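Local coordinates for glucose import ATP-binding protein GlcV (Sulfolobus solfataricus, PDB 1OXX), which powers glucose uptake as the ATP-hydrolysing subunit of an ABC transporter, at residues G35-S40 against D209-L214; G85-T90 against V149-A154; L162-P167 against L194-H199. The protein carries 1 engineered substitution. One frame throughout, in Å; residues are numbered along the deposited sequence.

All three contacts lie in the ABC-ATPase domain and reach one mixed sheet, ordered 84-88, 161-165, 193-198, 33-37, 210-215, 218-223. Contact 3 sits in the middle, its centre about 10 Å from the centres of contacts 1 and 2, which are about 20 Å apart. Contact 3 touches both: strand 193-198 borders strand 33-37 of contact 1, and strand 161-165 borders strand 84-88 of contact 2. Along the chain, contact 2 closes before contact 3 opens, and both are nested within the loop closed by contact 1. Residues inferred to bind ATP, Ser40, Gln89 and Glu166, thus follow three different strands of the same sheet.

Contact 1. Residues G35-S40 against D209-L214; sequences GILGPS and DRVGVL
Leu37, Val211 and Val213 share one face of this parallel strand pair. The other face carries Ile36, opposite Gly212, which has no side chain there. The strand axes are at 28° to each other. Four backbone hydrogen bonds make up the ladder. Gly35 N donates to Arg210 O at 2.9 Å. Gly212 N donates to Gly35 O, and Leu37 N to Gly212 O. The last bond, from Leu214 N to Leu37 O, is 2.8 Å long.

Methyl groups lie against the carbonyls. Val213 CG1 is anti to its own backbone N (chi1 -177°) and approaches Leu37 O at 3.7 Å. Ile36 CD1 comes within 3.9 Å of Gly212 O, over the strand where Gly212 adds no bulk. The side chains of Leu37 and Val211 also meet on their shared face, but each has two conformers, so the detail of this approach is less certain. A close approach of Ile36 to the end of Leu214 is doubtful, because Leu214 too has two conformers.

Past the strand, Pro39 CD turns to Leu214 O. Water 1 joins the segments here. It donates to Leu214 O at 3.1 Å and accepts from Ser40 N. Ser40 stands at the N-cap of helix 41-52, its OG bonding Gly43 N, and Gly38 O accepts from Lys44 NZ. Ser40 and Lys44 belong to the Walker A segment, residues 40-46, inferred to bind ATP.

Strand 33-37 bonds to 193-198 on its other side, through Ile36 with Val196 and Ser198, and strand 210-215 pairs with 218-223. Helices 201-207, 225-230 and 235-241 cover the face of Leu37, Val211 and Val213, touching it through Ile204, Leu228 and Leu240.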
loop_
_atom_site.group_PDB
_atom_site.type_symbol
_atom_site.label_atom_id
_atom_site.label_comp_id
_atom_site.label_asym_id
_atom_site.label_seq_id
_atom_site.Cartn_x
_atom_site.Cartn_y
_atom_site.Cartn_z
ATOM N N GLY A 35 6.015 -2.416 -4.210
ATOM C CA GLY A 35 4.707 -2.505 -3.601
ATOM C C GLY A 35 3.565 -2.540 -4.603
ATOM O O GLY A 35 3.699 -2.088 -5.737
ATOM N N ILE A 36 2.437 -3.095 -4.169
ATOM C CA ILE A 36 1.205 -3.049 -4.934
ATOM C C ILE A 36 0.099 -2.450 -4.051
ATOM O O ILE A 36 -0.104 -2.888 -2.898
ATOM C CB ILE A 36 0.781 -4.464 -5.422
ATOM C CG1 ILE A 36 1.818 -5.087 -6.372
ATOM C CG2 ILE A 36 -0.544 -4.399 -6.100
ATOM C CD1 ILE A 36 1.772 -4.542 -7.768
ATOM N N LEU A 37 -0.575 -1.432 -4.583
ATOM C CA LEU A 37 -1.735 -0.792 -3.979
ATOM C C LEU A 37 -2.946 -1.034 -4.873
ATOM O O LEU A 37 -2.788 -1.121 -6.088
ATOM C CB LEU A 37 -1.542 0.724 -3.910
ATOM C CG LEU A 37 -0.563 1.207 -2.836
ATOM C CD1 LEU A 37 -0.249 2.697 -3.012
ATOM C CD2 LEU A 37 -1.029 0.918 -1.414
ATOM N N GLY A 38 -4.159 -1.109 -4.302
ATOM C CA GLY A 38 -5.378 -1.262 -5.090
ATOM C C GLY A 38 -6.650 -1.465 -4.270
ATOM O O GLY A 38 -6.553 -1.799 -3.101
ATOM N N PRO A 39 -7.819 -1.261 -4.880
ATOM C CA PRO A 39 -9.101 -1.412 -4.171
ATOM C C PRO A 39 -9.441 -2.851 -3.816
ATOM O O PRO A 39 -10.260 -3.049 -2.924
ATOM C CB PRO A 39 -10.143 -0.899 -5.183
ATOM C CG PRO A 39 -9.371 -0.216 -6.248
ATOM C CD PRO A 39 -8.015 -0.850 -6.279
ATOM N N SER A 40 -8.841 -3.832 -4.485
ATOM C CA SER A 40 -9.242 -5.221 -4.264
ATOM C C SER A 40 -8.253 -6.068 -3.472
ATOM O O SER A 40 -7.239 -6.529 -4.006
ATOM C CB SER A 40 -9.540 -5.935 -5.591
ATOM O OG SER A 40 -10.120 -7.202 -5.351
ATOM N N ASP A 209 9.996 1.201 -2.765
ATOM C CA ASP A 209 10.639 2.245 -3.563
ATOM C C ASP A 209 9.979 2.471 -4.916
ATOM O O ASP A 209 10.151 3.530 -5.546
ATOM C CB ASP A 209 12.106 1.933 -3.746
ATOM C CG ASP A 209 12.859 2.023 -2.460
ATOM O OD1 ASP A 209 12.551 2.924 -1.639
ATOM O OD2 ASP A 209 13.754 1.223 -2.159
ATOM N N ARG A 210 9.243 1.476 -5.382
ATOM C CA ARG A 210 8.492 1.565 -6.608
ATOM C C ARG A 210 7.194 0.837 -6.323
ATOM O O ARG A 210 7.202 -0.188 -5.624
ATOM C CB ARG A 210 9.252 0.953 -7.794
ATOM C CG ARG A 210 8.633 1.224 -9.137
ATOM C CD ARG A 210 9.552 0.955 -10.361
ATOM N NE ARG A 210 10.035 -0.423 -10.382
ATOM C CZ ARG A 210 9.767 -1.323 -11.325
ATOM N NH1 ARG A 210 9.056 -1.020 -12.408
ATOM N NH2 ARG A 210 10.235 -2.554 -11.178
ATOM N N VAL A 211 6.087 1.382 -6.815
ATOM C CA VAL A 211 4.775 0.820 -6.555
ATOM C C VAL A 211 3.934 0.770 -7.805
ATOM O O VAL A 211 3.982 1.670 -8.648
ATOM C CB VAL A 211 3.987 1.682 -5.551
ATOM C CG1 VAL A 211 4.352 3.187 -5.458
ATOM C CG2 VAL A 211 2.572 1.171 -5.181
ATOM N N GLY A 212 3.184 -0.319 -7.935
ATOM C CA GLY A 212 2.209 -0.446 -8.982
ATOM C C GLY A 212 0.826 -0.376 -8.365
ATOM O O GLY A 212 0.588 -0.848 -7.239
ATOM N N VAL A 213 -0.090 0.243 -9.085
ATOM C CA VAL A 213 -1.451 0.362 -8.616
ATOM C C VAL A 213 -2.377 -0.474 -9.482
ATOM O O VAL A 213 -2.419 -0.324 -10.709
ATOM C CB VAL A 213 -1.901 1.817 -8.646
ATOM C CG1 VAL A 213 -3.295 1.940 -8.085
ATOM C CG2 VAL A 213 -0.917 2.664 -7.862
ATOM N N LEU A 214 -3.129 -1.343 -8.822
ATOM C CA LEU A 214 -4.052 -2.258 -9.482
ATOM C C LEU A 214 -5.503 -1.778 -9.359
ATOM O O LEU A 214 -5.997 -1.610 -8.242
ATOM C CB LEU A 214 -3.965 -3.642 -8.833
ATOM C CG LEU A 214 -3.087 -4.700 -9.514
ATOM C CD1 LEU A 214 -2.103 -4.071 -10.481
ATOM C CD2 LEU A 214 -2.369 -5.589 -8.498
HETATM O O HOH W 1 -6.983 -4.044 -6.555
#

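Contact 2. Residues G85-T90 against V149-A154; sequences GMVFQT and VALARA
Met86 on the strand and Ala150 on the helix are joined by water 2. The water lies 2.7 Å from Ala150 O and 2.8 Å from Met86 O, and can donate to either carbonyl. It accepts from Arg153 NE at 3.0 Å. More acceptors surround it than it has protons, so its donated bonds are probably shared among them.

The Arg153 chain is extended as far as CD. It then bends at chi3 (58°), which places NE beside the water. Waters 2 and 3 both lie at the edge of the guanidinium, in its plane. Water 3 accepts from Phe88 N at 3.0 Å and only weakly from Arg153 NH2. The guanidinium has further holds outside the two segments. NH1 bonds Ala92 O, NH2 bonds Trp91 O, and the Trp91 ring makes a cation-pi contact. Together the hydrogen bonds probably restrict the rotation of the group.

The dry part of the contact is small. Val87 CG1 is anti to the backbone N (chi1 178°), which leaves CG2 on the helix side. CG2 sits 3.9 Å from Leu151 CD1 and equally far from Ala154 CB. Ala154 CB also presses on the strand backbone, 3.6 Å from Met86 O. At the far end Gly85 CA lies 3.1 Å from Ala154 O in a CA-H...O contact. A side chain on Gly85 would run into that carbonyl.

The strand and helix run roughly antiparallel, at 154°. Strand 84-88 is an outer strand of the sheet, bonded to strand 161-165. It leads into Gln89, inferred to bind ATP, at the position of the Q-loop glutamine of ABC ATPases. Helix 143-155 starts in the ABC signature sequence. Packing this helix on the edge of the nucleotide-binding sheet is consistent with the two-subdomain build of the ABC-ATPase domain.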
loop_
_atom_site.group_PDB
_atom_site.type_symbol
_atom_site.label_atom_id
_atom_site.label_comp_id
_atom_site.label_asym_id
_atom_site.label_seq_id
_atom_site.Cartn_x
_atom_site.Cartn_y
_atom_site.Cartn_z
ATOM N N GLY A 85 10.066 -16.247 1.440
ATOM C CA GLY A 85 9.599 -16.134 2.809
ATOM C C GLY A 85 8.292 -15.370 2.764
ATOM O O GLY A 85 8.208 -14.337 2.096
ATOM N N MET A 86 7.278 -15.879 3.451
ATOM C CA MET A 86 5.948 -15.282 3.418
ATOM C C MET A 86 5.511 -14.770 4.787
ATOM O O MET A 86 5.570 -15.514 5.768
ATOM C CB MET A 86 4.927 -16.315 2.934
ATOM C CG MET A 86 5.089 -16.718 1.480
ATOM S SD MET A 86 4.062 -18.126 1.009
ATOM C CE MET A 86 4.930 -19.448 1.835
ATOM N N VAL A 87 5.056 -13.523 4.835
ATOM C CA VAL A 87 4.455 -12.936 6.031
ATOM C C VAL A 87 3.094 -12.494 5.553
ATOM O O VAL A 87 2.969 -11.432 4.944
ATOM C CB VAL A 87 5.201 -11.728 6.545
ATOM C CG1 VAL A 87 4.477 -11.161 7.749
ATOM C CG2 VAL A 87 6.629 -12.109 6.901
ATOM N N PHE A 88 2.098 -13.322 5.803
ATOM C CA PHE A 88 0.755 -13.092 5.284
ATOM C C PHE A 88 -0.186 -13.017 6.459
ATOM O O PHE A 88 -0.171 -13.890 7.321
ATOM C CB PHE A 88 0.297 -14.250 4.395
ATOM C CG PHE A 88 1.008 -14.374 3.066
ATOM C CD1 PHE A 88 1.892 -13.418 2.608
ATOM C CD2 PHE A 88 0.762 -15.482 2.266
ATOM C CE1 PHE A 88 2.503 -13.559 1.384
ATOM C CE2 PHE A 88 1.379 -15.623 1.041
ATOM C CZ PHE A 88 2.239 -14.660 0.599
ATOM N N GLN A 89 -1.044 -12.011 6.468
ATOM C CA GLN A 89 -1.996 -11.861 7.560
ATOM C C GLN A 89 -2.789 -13.157 7.751
ATOM O O GLN A 89 -3.109 -13.537 8.880
ATOM C CB GLN A 89 -2.933 -10.681 7.301
ATOM C CG GLN A 89 -3.909 -10.440 8.452
ATOM C CD GLN A 89 -4.690 -9.144 8.326
ATOM O OE1 GLN A 89 -4.786 -8.379 9.288
ATOM N NE2 GLN A 89 -5.258 -8.898 7.149
ATOM N N THR A 90 -3.071 -13.848 6.649
ATOM C CA THR A 90 -3.851 -15.084 6.673
ATOM C C THR A 90 -3.051 -16.341 7.012
ATOM O O THR A 90 -3.631 -17.429 7.094
ATOM C CB THR A 90 -4.529 -15.302 5.312
ATOM O OG1 THR A 90 -3.547 -15.254 4.272
ATOM C CG2 THR A 90 -5.473 -14.150 4.986
ATOM N N VAL A 149 7.989 -13.533 15.527
ATOM C CA VAL A 149 8.052 -14.971 15.303
ATOM C C VAL A 149 7.626 -15.302 13.876
ATOM O O VAL A 149 8.232 -16.137 13.223
ATOM C CB VAL A 149 7.174 -15.717 16.309
ATOM C CG1 VAL A 149 7.096 -17.190 15.972
ATOM C CG2 VAL A 149 7.732 -15.499 17.686
ATOM N N ALA A 150 6.594 -14.625 13.379
ATOM C CA ALA A 150 6.132 -14.842 12.013
ATOM C C ALA A 150 7.219 -14.450 11.004
ATOM O O ALA A 150 7.426 -15.139 9.992
ATOM C CB ALA A 150 4.848 -14.059 11.746
ATOM N N LEU A 151 7.916 -13.346 11.267
ATOM C CA LEU A 151 9.004 -12.945 10.396
ATOM C C LEU A 151 10.163 -13.947 10.483
ATOM O O LEU A 151 10.737 -14.306 9.471
ATOM C CB LEU A 151 9.472 -11.552 10.765
ATOM C CG LEU A 151 10.463 -10.861 9.854
ATOM C CD1 LEU A 151 9.969 -10.810 8.426
ATOM C CD2 LEU A 151 10.730 -9.470 10.407
ATOM N N ALA A 152 10.484 -14.453 11.665
ATOM C CA ALA A 152 11.541 -15.440 11.814
ATOM C C ALA A 152 11.203 -16.694 11.028
ATOM O O ALA A 152 12.076 -17.297 10.388
ATOM C CB ALA A 152 11.706 -15.769 13.293
ATOM N N ARG A 153 9.958 -17.136 11.124
ATOM C CA ARG A 153 9.508 -18.295 10.346
ATOM C C ARG A 153 9.740 -18.077 8.845
ATOM O O ARG A 153 10.186 -18.975 8.130
ATOM C CB ARG A 153 8.034 -18.574 10.630
ATOM C CG ARG A 153 7.508 -19.755 9.898
ATOM C CD ARG A 153 6.058 -20.056 10.186
ATOM N NE ARG A 153 5.195 -18.935 9.879
ATOM C CZ ARG A 153 3.903 -18.898 10.156
ATOM N NH1 ARG A 153 3.332 -19.921 10.783
ATOM N NH2 ARG A 153 3.192 -17.825 9.853
ATOM N N ALA A 154 9.427 -16.878 8.366
ATOM C CA ALA A 154 9.622 -16.534 6.954
ATOM C C ALA A 154 11.077 -16.491 6.524
ATOM O O ALA A 154 11.364 -16.702 5.345
ATOM C CB ALA A 154 8.995 -15.212 6.668
HETATM O O HOH W 2 5.551 -16.265 8.464
HETATM O O HOH W 3 2.732 -14.893 8.220
#

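Contact 3. Residues L162-P167 against L194-H199; sequences LLLDEP and LLVVSH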
loop_
_atom_site.group_PDB
_atom_site.type_symbol
_atom_site.label_atom_id
_atom_site.label_comp_id
_atom_site.label_asym_id
_atom_site.label_seq_id
_atom_site.Cartn_x
_atom_site.Cartn_y
_atom_site.Cartn_z
ATOM N N LEU A 162 11.121 -11.836 -0.119
ATOM C CA LEU A 162 10.240 -11.733 1.029
ATOM C C LEU A 162 8.917 -11.152 0.534
ATOM O O LEU A 162 8.902 -10.083 -0.052
ATOM C CB LEU A 162 10.844 -10.819 2.084
ATOM C CG LEU A 162 10.042 -10.659 3.382
ATOM C CD1 LEU A 162 9.835 -12.006 4.075
ATOM C CD2 LEU A 162 10.758 -9.666 4.312
ATOM N N LEU A 163 7.834 -11.871 0.786
ATOM C CA LEU A 163 6.494 -11.497 0.336
ATOM C C LEU A 163 5.647 -11.134 1.552
ATOM O O LEU A 163 5.509 -11.936 2.464
ATOM C CB LEU A 163 5.829 -12.661 -0.378
ATOM C CG LEU A 163 6.547 -13.242 -1.582
ATOM C CD1 LEU A 163 5.795 -14.434 -2.218
ATOM C CD2 LEU A 163 6.733 -12.152 -2.630
ATOM N N LEU A 164 5.060 -9.946 1.528
ATOM C CA LEU A 164 4.259 -9.425 2.630
ATOM C C LEU A 164 2.873 -9.065 2.109
ATOM O O LEU A 164 2.733 -8.294 1.171
ATOM C CB LEU A 164 4.909 -8.181 3.214
ATOM C CG LEU A 164 6.363 -8.290 3.673
ATOM C CD1 LEU A 164 6.899 -6.907 4.049
ATOM C CD2 LEU A 164 6.526 -9.271 4.825
ATOM N N ASP A 165 1.857 -9.650 2.716
ATOM C CA ASP A 165 0.473 -9.372 2.368
ATOM C C ASP A 165 -0.218 -8.884 3.639
ATOM O O ASP A 165 -0.451 -9.670 4.561
ATOM C CB ASP A 165 -0.207 -10.635 1.845
ATOM C CG ASP A 165 -1.615 -10.383 1.322
ATOM O OD1 ASP A 165 -2.228 -9.354 1.685
ATOM O OD2 ASP A 165 -2.174 -11.180 0.535
ATOM N N GLU A 166 -0.527 -7.584 3.693
ATOM C CA GLU A 166 -1.161 -6.987 4.872
ATOM C C GLU A 166 -0.406 -7.374 6.124
ATOM O O GLU A 166 -1.001 -7.798 7.115
ATOM C CB GLU A 166 -2.608 -7.470 5.014
ATOM C CG GLU A 166 -3.551 -6.971 3.950
ATOM C CD GLU A 166 -3.932 -5.518 4.141
ATOM O OE1 GLU A 166 -3.959 -5.059 5.304
ATOM O OE2 GLU A 166 -4.208 -4.841 3.131
ATOM N N PRO A 167 0.909 -7.214 6.103
ATOM C CA PRO A 167 1.765 -7.764 7.159
ATOM C C PRO A 167 1.653 -7.114 8.530
ATOM O O PRO A 167 2.134 -7.727 9.496
ATOM C CB PRO A 167 3.163 -7.491 6.629
ATOM C CG PRO A 167 2.986 -6.276 5.829
ATOM C CD PRO A 167 1.702 -6.520 5.076
ATOM N N LEU A 194 11.820 -7.654 -2.300
ATOM C CA LEU A 194 10.698 -7.568 -1.388
ATOM C C LEU A 194 9.468 -7.111 -2.149
ATOM O O LEU A 194 9.540 -6.157 -2.930
ATOM C CB LEU A 194 11.016 -6.578 -0.275
ATOM C CG LEU A 194 9.909 -6.403 0.759
ATOM C CD1 LEU A 194 10.450 -5.910 2.078
ATOM C CD2 LEU A 194 8.850 -5.463 0.221
ATOM N N LEU A 195 8.337 -7.769 -1.917
ATOM C CA LEU A 195 7.081 -7.377 -2.524
ATOM C C LEU A 195 6.075 -7.257 -1.386
ATOM O O LEU A 195 5.868 -8.211 -0.622
ATOM C CB LEU A 195 6.578 -8.402 -3.535
ATOM C CG LEU A 195 5.193 -8.167 -4.155
ATOM C CD1 LEU A 195 5.160 -6.916 -4.996
ATOM C CD2 LEU A 195 4.751 -9.373 -4.986
ATOM N N VAL A 196 5.444 -6.098 -1.290
ATOM C CA VAL A 196 4.440 -5.863 -0.255
ATOM C C VAL A 196 3.156 -5.436 -0.929
ATOM O O VAL A 196 3.170 -4.588 -1.825
ATOM C CB VAL A 196 4.901 -4.811 0.762
ATOM C CG1 VAL A 196 5.228 -3.508 0.076
ATOM C CG2 VAL A 196 3.825 -4.577 1.846
ATOM N N VAL A 197 2.050 -6.050 -0.532
ATOM C CA VAL A 197 0.745 -5.626 -1.013
ATOM C C VAL A 197 -0.064 -5.192 0.196
ATOM O O VAL A 197 -0.009 -5.820 1.258
ATOM C CB VAL A 197 -0.002 -6.699 -1.834
ATOM C CG1 VAL A 197 0.898 -7.271 -2.912
ATOM C CG2 VAL A 197 -0.533 -7.794 -0.941
ATOM N N SER A 198 -0.827 -4.106 0.048
ATOM C CA SER A 198 -1.583 -3.566 1.159
ATOM C C SER A 198 -2.658 -2.613 0.670
ATOM O O SER A 198 -2.577 -2.124 -0.456
ATOM C CB SER A 198 -0.658 -2.789 2.112
ATOM O OG SER A 198 -1.329 -2.322 3.266
ATOM N N HIS A 199 -3.650 -2.424 1.530
ATOM C CA HIS A 199 -4.730 -1.461 1.341
ATOM C C HIS A 199 -4.287 -0.108 1.892
ATOM O O HIS A 199 -4.850 0.945 1.529
ATOM C CB HIS A 199 -5.971 -1.924 2.113
ATOM C CG HIS A 199 -5.826 -1.813 3.597
ATOM N ND1 HIS A 199 -4.981 -2.625 4.324
ATOM C CD2 HIS A 199 -6.391 -0.964 4.488
ATOM C CE1 HIS A 199 -5.041 -2.288 5.601
ATOM N NE2 HIS A 199 -5.891 -1.285 5.728
#
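Leu164 and Val196 pack closely in the middle of this strand pair, while Glu166 and His199 meet at its more open end. The strands are nearly parallel, with axes at 5° and 4.8 Å apart. Four backbone bonds join them: Leu195 N to Leu162 O, Leu164 N to Leu195 O, Val197 N to Leu164 O and Glu166 N to Val197 O.

On one face Leu164 CB lies 4.0 Å from Val196 CG2. Helix 176-190 covers this face, with Val183 touching Leu164 and Leu194. On the other face Leu163 CD2 meets Leu195 CB at 3.9 Å, beneath helix 41-52. Further along that face, Val197 CG2 lies 3.5 Å from Asp165 OD1. The other oxygen, Asp165 OD2, bonds Thr45 OG1 of the Walker A segment.

The exposed end is polar. The Glu166 chain bends at chi2 (-75°), which brings CD round to the His199 side. His199 ND1 donates to the syn lone pair of Glu166 OE2 at 2.6 Å, with OE2 at the ring edge. His199 N reaches the same oxygen at 3.0 Å, 26° out of the carboxylate plane. Ring and carboxylate are nearly coplanar, and ND1 also makes a weak bond to Glu166 OE1. An alanine in place of Glu166 would probably leave His199 ND1 and N without their acceptor and the imidazole freer to turn.

The pair belongs to a beta-alpha-beta unit of strand 161-165, helix 176-190 and strand 193-198. Its sequence fits a Walker B strand, with Glu166, inferred to bind ATP, at the site of the catalytic glutamate of ABC ATPases. His199, at the position of the H-loop histidine, grips OE2 with two donors while Ser169 OG holds OE1. The Glu166 carboxylate is thus held in a set orientation in this structure.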